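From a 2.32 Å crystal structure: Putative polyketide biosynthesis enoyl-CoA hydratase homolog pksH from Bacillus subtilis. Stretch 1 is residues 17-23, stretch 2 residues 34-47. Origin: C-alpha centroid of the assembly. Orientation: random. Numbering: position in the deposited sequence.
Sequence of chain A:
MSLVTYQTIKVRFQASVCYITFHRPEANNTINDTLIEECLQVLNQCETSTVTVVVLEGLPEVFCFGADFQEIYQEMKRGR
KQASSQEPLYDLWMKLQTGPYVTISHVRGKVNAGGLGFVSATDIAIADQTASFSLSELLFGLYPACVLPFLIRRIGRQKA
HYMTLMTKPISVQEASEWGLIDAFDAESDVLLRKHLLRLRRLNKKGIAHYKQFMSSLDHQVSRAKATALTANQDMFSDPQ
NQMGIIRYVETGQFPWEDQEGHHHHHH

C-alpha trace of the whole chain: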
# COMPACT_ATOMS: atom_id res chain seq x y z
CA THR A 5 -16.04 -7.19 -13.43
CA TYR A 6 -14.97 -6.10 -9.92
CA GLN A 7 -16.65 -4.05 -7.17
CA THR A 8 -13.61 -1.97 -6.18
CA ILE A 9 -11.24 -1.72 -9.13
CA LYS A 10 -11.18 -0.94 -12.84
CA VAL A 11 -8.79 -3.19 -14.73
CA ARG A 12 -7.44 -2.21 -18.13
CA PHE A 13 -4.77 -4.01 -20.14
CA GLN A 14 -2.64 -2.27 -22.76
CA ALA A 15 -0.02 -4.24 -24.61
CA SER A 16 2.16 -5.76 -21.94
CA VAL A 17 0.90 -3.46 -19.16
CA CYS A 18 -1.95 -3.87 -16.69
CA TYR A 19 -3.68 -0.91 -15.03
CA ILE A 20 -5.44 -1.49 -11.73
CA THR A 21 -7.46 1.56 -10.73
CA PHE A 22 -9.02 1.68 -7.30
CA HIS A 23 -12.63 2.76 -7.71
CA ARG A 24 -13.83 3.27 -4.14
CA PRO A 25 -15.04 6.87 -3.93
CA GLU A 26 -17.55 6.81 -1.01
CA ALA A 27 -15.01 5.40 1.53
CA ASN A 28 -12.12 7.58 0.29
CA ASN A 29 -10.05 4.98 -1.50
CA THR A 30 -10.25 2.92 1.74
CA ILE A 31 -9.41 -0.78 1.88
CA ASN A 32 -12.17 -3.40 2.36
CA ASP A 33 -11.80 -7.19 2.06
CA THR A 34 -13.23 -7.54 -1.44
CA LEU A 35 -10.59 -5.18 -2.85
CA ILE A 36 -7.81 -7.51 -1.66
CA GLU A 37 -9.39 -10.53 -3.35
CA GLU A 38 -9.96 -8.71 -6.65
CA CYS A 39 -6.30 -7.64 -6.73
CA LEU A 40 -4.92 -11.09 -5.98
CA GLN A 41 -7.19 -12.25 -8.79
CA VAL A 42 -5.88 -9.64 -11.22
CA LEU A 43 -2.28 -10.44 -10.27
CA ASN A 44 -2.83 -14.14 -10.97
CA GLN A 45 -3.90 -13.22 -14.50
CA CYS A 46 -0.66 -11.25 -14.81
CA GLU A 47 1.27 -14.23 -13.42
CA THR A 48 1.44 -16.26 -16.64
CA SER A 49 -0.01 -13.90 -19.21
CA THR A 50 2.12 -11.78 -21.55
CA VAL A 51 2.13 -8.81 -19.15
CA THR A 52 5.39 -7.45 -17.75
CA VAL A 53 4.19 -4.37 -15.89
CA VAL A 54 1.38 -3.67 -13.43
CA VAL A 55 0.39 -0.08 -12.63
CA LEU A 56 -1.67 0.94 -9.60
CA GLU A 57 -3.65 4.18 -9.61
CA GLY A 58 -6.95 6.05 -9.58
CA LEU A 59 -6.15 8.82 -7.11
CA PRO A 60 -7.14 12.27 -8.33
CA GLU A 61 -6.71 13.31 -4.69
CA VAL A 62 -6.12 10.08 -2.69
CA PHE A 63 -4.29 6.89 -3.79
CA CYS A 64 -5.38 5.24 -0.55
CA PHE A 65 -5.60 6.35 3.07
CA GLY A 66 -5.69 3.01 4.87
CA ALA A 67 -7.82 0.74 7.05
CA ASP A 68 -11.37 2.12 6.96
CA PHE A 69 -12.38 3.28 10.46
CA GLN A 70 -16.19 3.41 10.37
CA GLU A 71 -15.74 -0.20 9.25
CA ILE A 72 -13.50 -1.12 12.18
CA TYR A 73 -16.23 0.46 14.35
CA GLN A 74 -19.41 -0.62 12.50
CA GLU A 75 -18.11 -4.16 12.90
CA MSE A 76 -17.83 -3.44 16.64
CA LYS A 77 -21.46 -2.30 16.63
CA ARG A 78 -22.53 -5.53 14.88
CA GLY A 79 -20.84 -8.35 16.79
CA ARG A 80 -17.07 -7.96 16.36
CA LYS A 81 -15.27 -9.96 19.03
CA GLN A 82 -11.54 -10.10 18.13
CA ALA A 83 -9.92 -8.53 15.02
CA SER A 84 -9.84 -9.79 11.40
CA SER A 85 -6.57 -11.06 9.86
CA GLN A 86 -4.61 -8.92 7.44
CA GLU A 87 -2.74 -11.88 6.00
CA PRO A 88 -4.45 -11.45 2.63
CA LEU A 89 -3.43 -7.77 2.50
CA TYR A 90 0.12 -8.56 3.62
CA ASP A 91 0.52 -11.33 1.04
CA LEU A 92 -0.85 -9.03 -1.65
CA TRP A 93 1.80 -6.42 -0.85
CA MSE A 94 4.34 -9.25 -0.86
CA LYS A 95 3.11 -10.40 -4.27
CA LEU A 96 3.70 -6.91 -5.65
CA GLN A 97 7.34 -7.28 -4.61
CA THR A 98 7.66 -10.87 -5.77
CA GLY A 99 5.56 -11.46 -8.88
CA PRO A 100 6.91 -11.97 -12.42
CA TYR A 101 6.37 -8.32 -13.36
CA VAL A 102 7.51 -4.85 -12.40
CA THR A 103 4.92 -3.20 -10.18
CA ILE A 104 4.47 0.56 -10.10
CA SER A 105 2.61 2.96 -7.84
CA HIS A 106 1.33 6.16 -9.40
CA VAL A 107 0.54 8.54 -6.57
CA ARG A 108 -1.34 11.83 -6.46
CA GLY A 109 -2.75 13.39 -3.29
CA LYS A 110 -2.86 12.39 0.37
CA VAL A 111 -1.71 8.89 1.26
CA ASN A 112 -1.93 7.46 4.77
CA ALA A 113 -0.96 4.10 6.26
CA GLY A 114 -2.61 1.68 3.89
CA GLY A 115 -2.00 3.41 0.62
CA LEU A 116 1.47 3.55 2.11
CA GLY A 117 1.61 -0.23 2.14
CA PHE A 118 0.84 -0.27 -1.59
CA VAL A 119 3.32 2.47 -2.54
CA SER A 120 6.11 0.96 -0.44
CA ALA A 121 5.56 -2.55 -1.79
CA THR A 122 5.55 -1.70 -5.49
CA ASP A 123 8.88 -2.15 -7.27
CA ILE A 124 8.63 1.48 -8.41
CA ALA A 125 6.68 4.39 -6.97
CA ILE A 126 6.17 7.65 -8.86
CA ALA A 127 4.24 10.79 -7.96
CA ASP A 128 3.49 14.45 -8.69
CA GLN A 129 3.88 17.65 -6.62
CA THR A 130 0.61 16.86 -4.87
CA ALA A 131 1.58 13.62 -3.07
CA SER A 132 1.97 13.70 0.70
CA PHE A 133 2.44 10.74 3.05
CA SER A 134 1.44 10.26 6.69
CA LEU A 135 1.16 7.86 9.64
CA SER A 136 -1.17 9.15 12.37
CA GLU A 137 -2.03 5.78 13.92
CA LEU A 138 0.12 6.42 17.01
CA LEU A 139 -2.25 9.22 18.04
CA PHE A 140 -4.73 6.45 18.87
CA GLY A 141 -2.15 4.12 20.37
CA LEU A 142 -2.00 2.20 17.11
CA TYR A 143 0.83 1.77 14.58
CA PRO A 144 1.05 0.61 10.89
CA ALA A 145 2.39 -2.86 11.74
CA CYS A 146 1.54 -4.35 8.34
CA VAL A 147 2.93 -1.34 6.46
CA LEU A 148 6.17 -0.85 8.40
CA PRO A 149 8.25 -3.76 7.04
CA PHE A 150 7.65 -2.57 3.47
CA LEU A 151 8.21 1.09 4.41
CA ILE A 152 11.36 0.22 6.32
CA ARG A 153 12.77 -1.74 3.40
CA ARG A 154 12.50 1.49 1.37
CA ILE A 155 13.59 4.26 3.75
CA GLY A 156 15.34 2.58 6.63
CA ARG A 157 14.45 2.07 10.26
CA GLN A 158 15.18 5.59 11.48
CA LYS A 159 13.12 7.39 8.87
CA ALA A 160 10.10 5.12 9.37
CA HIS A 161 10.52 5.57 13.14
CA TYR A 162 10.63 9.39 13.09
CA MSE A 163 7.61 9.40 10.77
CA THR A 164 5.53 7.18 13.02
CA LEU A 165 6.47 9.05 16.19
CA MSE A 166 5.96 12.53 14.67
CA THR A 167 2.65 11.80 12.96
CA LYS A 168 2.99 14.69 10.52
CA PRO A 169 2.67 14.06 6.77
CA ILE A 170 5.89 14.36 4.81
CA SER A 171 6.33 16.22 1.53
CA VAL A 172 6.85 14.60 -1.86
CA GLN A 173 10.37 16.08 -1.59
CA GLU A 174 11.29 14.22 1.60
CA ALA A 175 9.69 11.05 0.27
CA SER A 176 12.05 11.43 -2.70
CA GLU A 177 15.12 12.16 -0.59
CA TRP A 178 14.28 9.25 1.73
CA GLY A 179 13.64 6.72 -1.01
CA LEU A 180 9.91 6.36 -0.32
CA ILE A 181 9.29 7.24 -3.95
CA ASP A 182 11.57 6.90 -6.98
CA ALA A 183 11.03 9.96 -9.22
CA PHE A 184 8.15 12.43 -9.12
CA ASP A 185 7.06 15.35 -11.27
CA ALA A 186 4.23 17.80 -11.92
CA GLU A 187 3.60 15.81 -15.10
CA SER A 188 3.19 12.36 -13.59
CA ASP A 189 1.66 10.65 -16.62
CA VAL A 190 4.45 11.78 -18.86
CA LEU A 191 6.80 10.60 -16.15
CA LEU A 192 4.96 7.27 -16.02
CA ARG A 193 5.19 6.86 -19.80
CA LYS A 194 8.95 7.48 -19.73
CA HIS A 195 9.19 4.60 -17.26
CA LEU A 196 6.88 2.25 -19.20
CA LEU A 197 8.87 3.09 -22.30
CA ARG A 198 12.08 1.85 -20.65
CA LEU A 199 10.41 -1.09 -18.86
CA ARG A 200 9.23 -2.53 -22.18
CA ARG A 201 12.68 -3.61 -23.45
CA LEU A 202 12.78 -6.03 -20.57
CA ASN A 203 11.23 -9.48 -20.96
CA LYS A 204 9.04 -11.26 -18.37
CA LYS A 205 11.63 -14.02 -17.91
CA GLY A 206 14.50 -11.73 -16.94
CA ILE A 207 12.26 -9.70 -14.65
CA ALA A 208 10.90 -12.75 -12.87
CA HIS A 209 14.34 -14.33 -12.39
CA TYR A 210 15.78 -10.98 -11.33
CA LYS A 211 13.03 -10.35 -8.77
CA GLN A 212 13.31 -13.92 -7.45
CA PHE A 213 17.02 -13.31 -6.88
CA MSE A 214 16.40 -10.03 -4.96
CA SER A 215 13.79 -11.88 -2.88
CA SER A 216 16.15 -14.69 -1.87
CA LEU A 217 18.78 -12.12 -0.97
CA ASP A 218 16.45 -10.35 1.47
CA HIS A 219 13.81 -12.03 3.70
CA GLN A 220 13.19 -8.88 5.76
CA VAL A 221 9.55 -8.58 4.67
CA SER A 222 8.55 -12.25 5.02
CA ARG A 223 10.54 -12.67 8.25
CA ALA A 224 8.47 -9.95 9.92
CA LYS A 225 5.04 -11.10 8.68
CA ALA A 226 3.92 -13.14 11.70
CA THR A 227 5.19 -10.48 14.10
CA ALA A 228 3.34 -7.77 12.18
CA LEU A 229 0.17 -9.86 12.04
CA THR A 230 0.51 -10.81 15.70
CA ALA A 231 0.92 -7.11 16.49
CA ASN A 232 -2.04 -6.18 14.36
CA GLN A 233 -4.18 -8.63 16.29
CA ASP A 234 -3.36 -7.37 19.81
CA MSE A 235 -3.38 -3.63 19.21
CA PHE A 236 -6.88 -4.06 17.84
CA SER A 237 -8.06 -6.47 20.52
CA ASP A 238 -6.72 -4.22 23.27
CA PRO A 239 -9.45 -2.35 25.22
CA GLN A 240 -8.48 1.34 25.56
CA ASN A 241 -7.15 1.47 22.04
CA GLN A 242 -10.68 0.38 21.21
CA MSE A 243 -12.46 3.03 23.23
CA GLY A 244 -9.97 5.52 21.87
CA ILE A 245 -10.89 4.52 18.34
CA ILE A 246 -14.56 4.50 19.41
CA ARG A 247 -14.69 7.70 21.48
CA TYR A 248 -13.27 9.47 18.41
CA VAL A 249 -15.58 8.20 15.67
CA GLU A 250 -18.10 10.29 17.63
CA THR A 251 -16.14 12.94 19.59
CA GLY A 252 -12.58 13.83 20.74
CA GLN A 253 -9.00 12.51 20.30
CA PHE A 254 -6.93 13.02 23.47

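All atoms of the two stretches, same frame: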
# COMPACT_ATOMS: atom_id res chain seq x y z
N VAL A 17 1.14 -4.15 -20.42
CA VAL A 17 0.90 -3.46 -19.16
C VAL A 17 -0.52 -3.63 -18.61
O VAL A 17 -1.48 -3.65 -19.37
CB VAL A 17 1.14 -1.95 -19.31
CG1 VAL A 17 0.83 -1.25 -17.99
CG2 VAL A 17 2.55 -1.68 -19.75
N CYS A 18 -0.64 -3.73 -17.29
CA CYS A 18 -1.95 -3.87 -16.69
C CYS A 18 -2.21 -2.73 -15.70
O CYS A 18 -1.42 -2.50 -14.79
CB CYS A 18 -2.09 -5.20 -15.95
SG CYS A 18 -3.64 -5.27 -15.04
N TYR A 19 -3.32 -2.03 -15.89
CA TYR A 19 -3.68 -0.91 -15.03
C TYR A 19 -4.79 -1.30 -14.07
O TYR A 19 -5.88 -1.70 -14.48
CB TYR A 19 -4.13 0.30 -15.86
CG TYR A 19 -3.06 0.90 -16.73
CD1 TYR A 19 -2.26 1.96 -16.28
CD2 TYR A 19 -2.82 0.40 -18.01
CE1 TYR A 19 -1.26 2.50 -17.08
CE2 TYR A 19 -1.83 0.93 -18.81
CZ TYR A 19 -1.05 1.97 -18.36
OH TYR A 19 -0.06 2.46 -19.18
N ILE A 20 -4.48 -1.20 -12.78
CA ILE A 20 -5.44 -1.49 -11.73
C ILE A 20 -5.76 -0.14 -11.14
O ILE A 20 -4.87 0.53 -10.61
CB ILE A 20 -4.83 -2.37 -10.63
CG1 ILE A 20 -4.59 -3.78 -11.16
CG2 ILE A 20 -5.76 -2.38 -9.43
CD1 ILE A 20 -3.89 -4.68 -10.16
N THR A 21 -7.02 0.27 -11.25
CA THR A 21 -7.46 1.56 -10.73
C THR A 21 -8.46 1.34 -9.63
O THR A 21 -9.51 0.72 -9.84
CB THR A 21 -8.10 2.42 -11.82
OG1 THR A 21 -7.14 2.69 -12.86
CG2 THR A 21 -8.57 3.73 -11.25
N PHE A 22 -8.14 1.84 -8.44
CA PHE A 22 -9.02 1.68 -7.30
C PHE A 22 -10.21 2.62 -7.42
O PHE A 22 -10.06 3.85 -7.39
CB PHE A 22 -8.25 1.96 -6.01
CG PHE A 22 -7.05 1.08 -5.83
CD1 PHE A 22 -7.20 -0.31 -5.79
CD2 PHE A 22 -5.78 1.62 -5.70
CE1 PHE A 22 -6.10 -1.13 -5.61
CE2 PHE A 22 -4.67 0.80 -5.52
CZ PHE A 22 -4.83 -0.58 -5.48
N HIS A 23 -11.38 2.03 -7.56
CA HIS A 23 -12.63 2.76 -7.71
C HIS A 23 -13.47 2.60 -6.45
O HIS A 23 -14.41 1.81 -6.41
CB HIS A 23 -13.38 2.24 -8.93
N THR A 34 -12.93 -7.10 -0.08
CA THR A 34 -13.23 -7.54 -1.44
C THR A 34 -12.11 -7.04 -2.36
O THR A 34 -11.66 -7.74 -3.28
CB THR A 34 -14.58 -6.95 -1.93
OG1 THR A 34 -15.61 -7.30 -0.99
CG2 THR A 34 -14.96 -7.49 -3.30
N LEU A 35 -11.66 -5.82 -2.09
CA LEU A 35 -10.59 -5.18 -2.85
C LEU A 35 -9.33 -6.04 -2.88
O LEU A 35 -8.66 -6.13 -3.91
CB LEU A 35 -10.28 -3.80 -2.25
CG LEU A 35 -9.18 -2.96 -2.91
CD1 LEU A 35 -9.44 -1.49 -2.67
CD2 LEU A 35 -7.83 -3.36 -2.36
N ILE A 36 -9.00 -6.67 -1.75
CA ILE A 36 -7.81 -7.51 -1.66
C ILE A 36 -7.93 -8.74 -2.56
O ILE A 36 -6.98 -9.13 -3.24
CB ILE A 36 -7.59 -8.00 -0.22
CG1 ILE A 36 -7.30 -6.80 0.68
CG2 ILE A 36 -6.45 -9.00 -0.17
CD1 ILE A 36 -7.11 -7.17 2.14
N GLU A 37 -9.11 -9.35 -2.55
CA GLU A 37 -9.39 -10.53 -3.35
C GLU A 37 -9.33 -10.21 -4.84
O GLU A 37 -8.73 -10.95 -5.62
CB GLU A 37 -10.76 -11.11 -2.97
CG GLU A 37 -11.18 -12.34 -3.76
CD GLU A 37 -10.11 -13.43 -3.79
OE1 GLU A 37 -9.03 -13.19 -4.37
OE2 GLU A 37 -10.36 -14.52 -3.24
N GLU A 38 -9.95 -9.11 -5.25
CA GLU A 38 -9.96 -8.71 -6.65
C GLU A 38 -8.55 -8.47 -7.19
O GLU A 38 -8.26 -8.77 -8.35
CB GLU A 38 -10.81 -7.46 -6.83
CG GLU A 38 -12.30 -7.72 -6.78
CD GLU A 38 -13.12 -6.45 -6.75
OE1 GLU A 38 -12.71 -5.46 -7.39
OE2 GLU A 38 -14.19 -6.43 -6.09
N CYS A 39 -7.68 -7.92 -6.35
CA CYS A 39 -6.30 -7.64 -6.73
C CYS A 39 -5.51 -8.93 -6.89
O CYS A 39 -4.81 -9.11 -7.89
CB CYS A 39 -5.62 -6.76 -5.67
SG CYS A 39 -6.18 -5.04 -5.64
N LEU A 40 -5.62 -9.82 -5.92
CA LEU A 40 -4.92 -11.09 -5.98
C LEU A 40 -5.34 -11.82 -7.25
O LEU A 40 -4.54 -12.51 -7.89
CB LEU A 40 -5.26 -11.94 -4.76
CG LEU A 40 -4.77 -11.30 -3.46
CD1 LEU A 40 -5.35 -12.04 -2.27
CD2 LEU A 40 -3.26 -11.33 -3.44
N GLN A 41 -6.60 -11.64 -7.61
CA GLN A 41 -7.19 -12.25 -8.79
C GLN A 41 -6.63 -11.64 -10.07
O GLN A 41 -6.39 -12.34 -11.06
CB GLN A 41 -8.70 -12.04 -8.74
CG GLN A 41 -9.45 -12.62 -9.90
CD GLN A 41 -10.91 -12.20 -9.89
OE1 GLN A 41 -11.60 -12.34 -8.87
NE2 GLN A 41 -11.38 -11.70 -11.02
N VAL A 42 -6.43 -10.32 -10.07
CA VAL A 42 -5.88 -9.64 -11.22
C VAL A 42 -4.40 -9.99 -11.37
O VAL A 42 -3.90 -10.15 -12.49
CB VAL A 42 -6.00 -8.10 -11.07
CG1 VAL A 42 -5.30 -7.42 -12.23
CG2 VAL A 42 -7.46 -7.70 -11.02
N LEU A 43 -3.70 -10.11 -10.24
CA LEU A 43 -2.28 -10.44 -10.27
C LEU A 43 -2.03 -11.86 -10.77
O LEU A 43 -1.00 -12.12 -11.39
CB LEU A 43 -1.65 -10.23 -8.90
CG LEU A 43 -1.50 -8.77 -8.46
CD1 LEU A 43 -0.72 -8.71 -7.16
CD2 LEU A 43 -0.78 -7.98 -9.55
N ASN A 44 -2.96 -12.76 -10.50
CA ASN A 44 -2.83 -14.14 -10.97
C ASN A 44 -2.94 -14.16 -12.49
O ASN A 44 -2.28 -14.96 -13.15
CB ASN A 44 -3.90 -15.04 -10.37
CG ASN A 44 -3.47 -15.62 -9.04
OD1 ASN A 44 -2.37 -16.19 -8.94
ND2 ASN A 44 -4.31 -15.50 -8.02
N GLN A 45 -3.77 -13.29 -13.05
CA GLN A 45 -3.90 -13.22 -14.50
C GLN A 45 -2.57 -12.73 -15.08
O GLN A 45 -2.14 -13.17 -16.14
CB GLN A 45 -5.02 -12.27 -14.91
CG GLN A 45 -6.41 -12.73 -14.51
CD GLN A 45 -7.50 -11.75 -14.92
OE1 GLN A 45 -8.68 -11.98 -14.67
NE2 GLN A 45 -7.10 -10.66 -15.55
N CYS A 46 -1.93 -11.80 -14.37
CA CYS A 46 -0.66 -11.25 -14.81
C CYS A 46 0.50 -12.21 -14.57
O CYS A 46 1.59 -12.03 -15.10
CB CYS A 46 -0.38 -9.92 -14.09
SG CYS A 46 -1.61 -8.64 -14.36
N GLU A 47 0.26 -13.24 -13.76
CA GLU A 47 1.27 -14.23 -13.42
C GLU A 47 1.85 -15.01 -14.61
O GLU A 47 3.07 -15.16 -14.74
CB GLU A 47 0.67 -15.22 -12.40
CG GLU A 47 1.47 -16.50 -12.16
CD GLU A 47 2.82 -16.26 -11.54
OE1 GLU A 47 2.88 -15.64 -10.45
OE2 GLU A 47 3.83 -16.72 -12.12

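The contact is a small, wholly apolar packing of one strand against one helix, running antiparallel and held by side chains alone, with no hydrogen bond crossing between the two stretches. Strand 17-22 and the helix of residues 34-47 have axes that make an angle of 177° between their N-to-C directions and approach to 10.4 Å, a spacing that leaves room for a layer of side chains between the backbones. The register follows from this orientation: the CA atoms of Cys18 and Cys46 lie 7.7 Å apart, those of Ile20 and Cys39 8.0 Å, and those of Phe22 and Leu35 8.3 Å, so the start of the strand meets the end of the helical stretch and the reverse. Together the two sides bury 285 Å².

On the strand, the alternation of an extended backbone selects the participants. The CA-to-CB bonds of Cys18 and Ile20 point toward the helix, whereas those of Val17 and Tyr19 point away, and neither of the latter loses any surface to it. On the helix, Leu35, Cys39, Val42 and Cys46 recur at steps of three or four residues, the spacing that brings side chains onto one side of a helical turn. The backbone bonds keep them there: Cys39 N donates to Leu35 O at 3.2 Å, and Cys46 N to Val42 O at 3.2 Å. Glu37, Gln41, Asn44 and Gln45 are exposed and contribute no area to the contact, which suits their polar side chains.

Val42 links two strand residues. Val42 CG1 lies 3.7 Å from Ile20 CD1 and 3.9 Å from Cys18 SG, so a single methyl group touches both neighbours. Ile20, with chi1 in m and chi2 in t, extends its CD1 to reach that methyl and has 61 Å² covered, the largest share of any residue here. Cys18 is compact enough to sit where the CA atoms come closest in the register. Cys18 CB is 3.8 Å from Cys46 SG; Cys18 SG, set by chi1 in t, is 3.9 Å from Val42 CG1 and also lies near Cys46 SG, at 4.0 Å. These are van der Waals contacts, and the two sulfurs are far too distant for a disulfide.

At the other end, Phe22 leaves its CA-to-CB bond sideways to the helix, but the end of its side chain comes nearer, and the ring accounts for two contacts. Phe22 CD1 lies 4.0 Å from Leu35 CD1, and Phe22 CE1 lies 3.9 Å from Cys39 SG. Cys39 SG is 5.3 Å from the centroid of the Phe22 ring (CG, CD1, CD2, CE1, CE2, CZ) and 88° off the ring normal, which places it at the ring edge, almost in plane. The cysteine side chain ends in this single sulfur. Leu35, with both chi angles in t, adds a methyl beside the same ring.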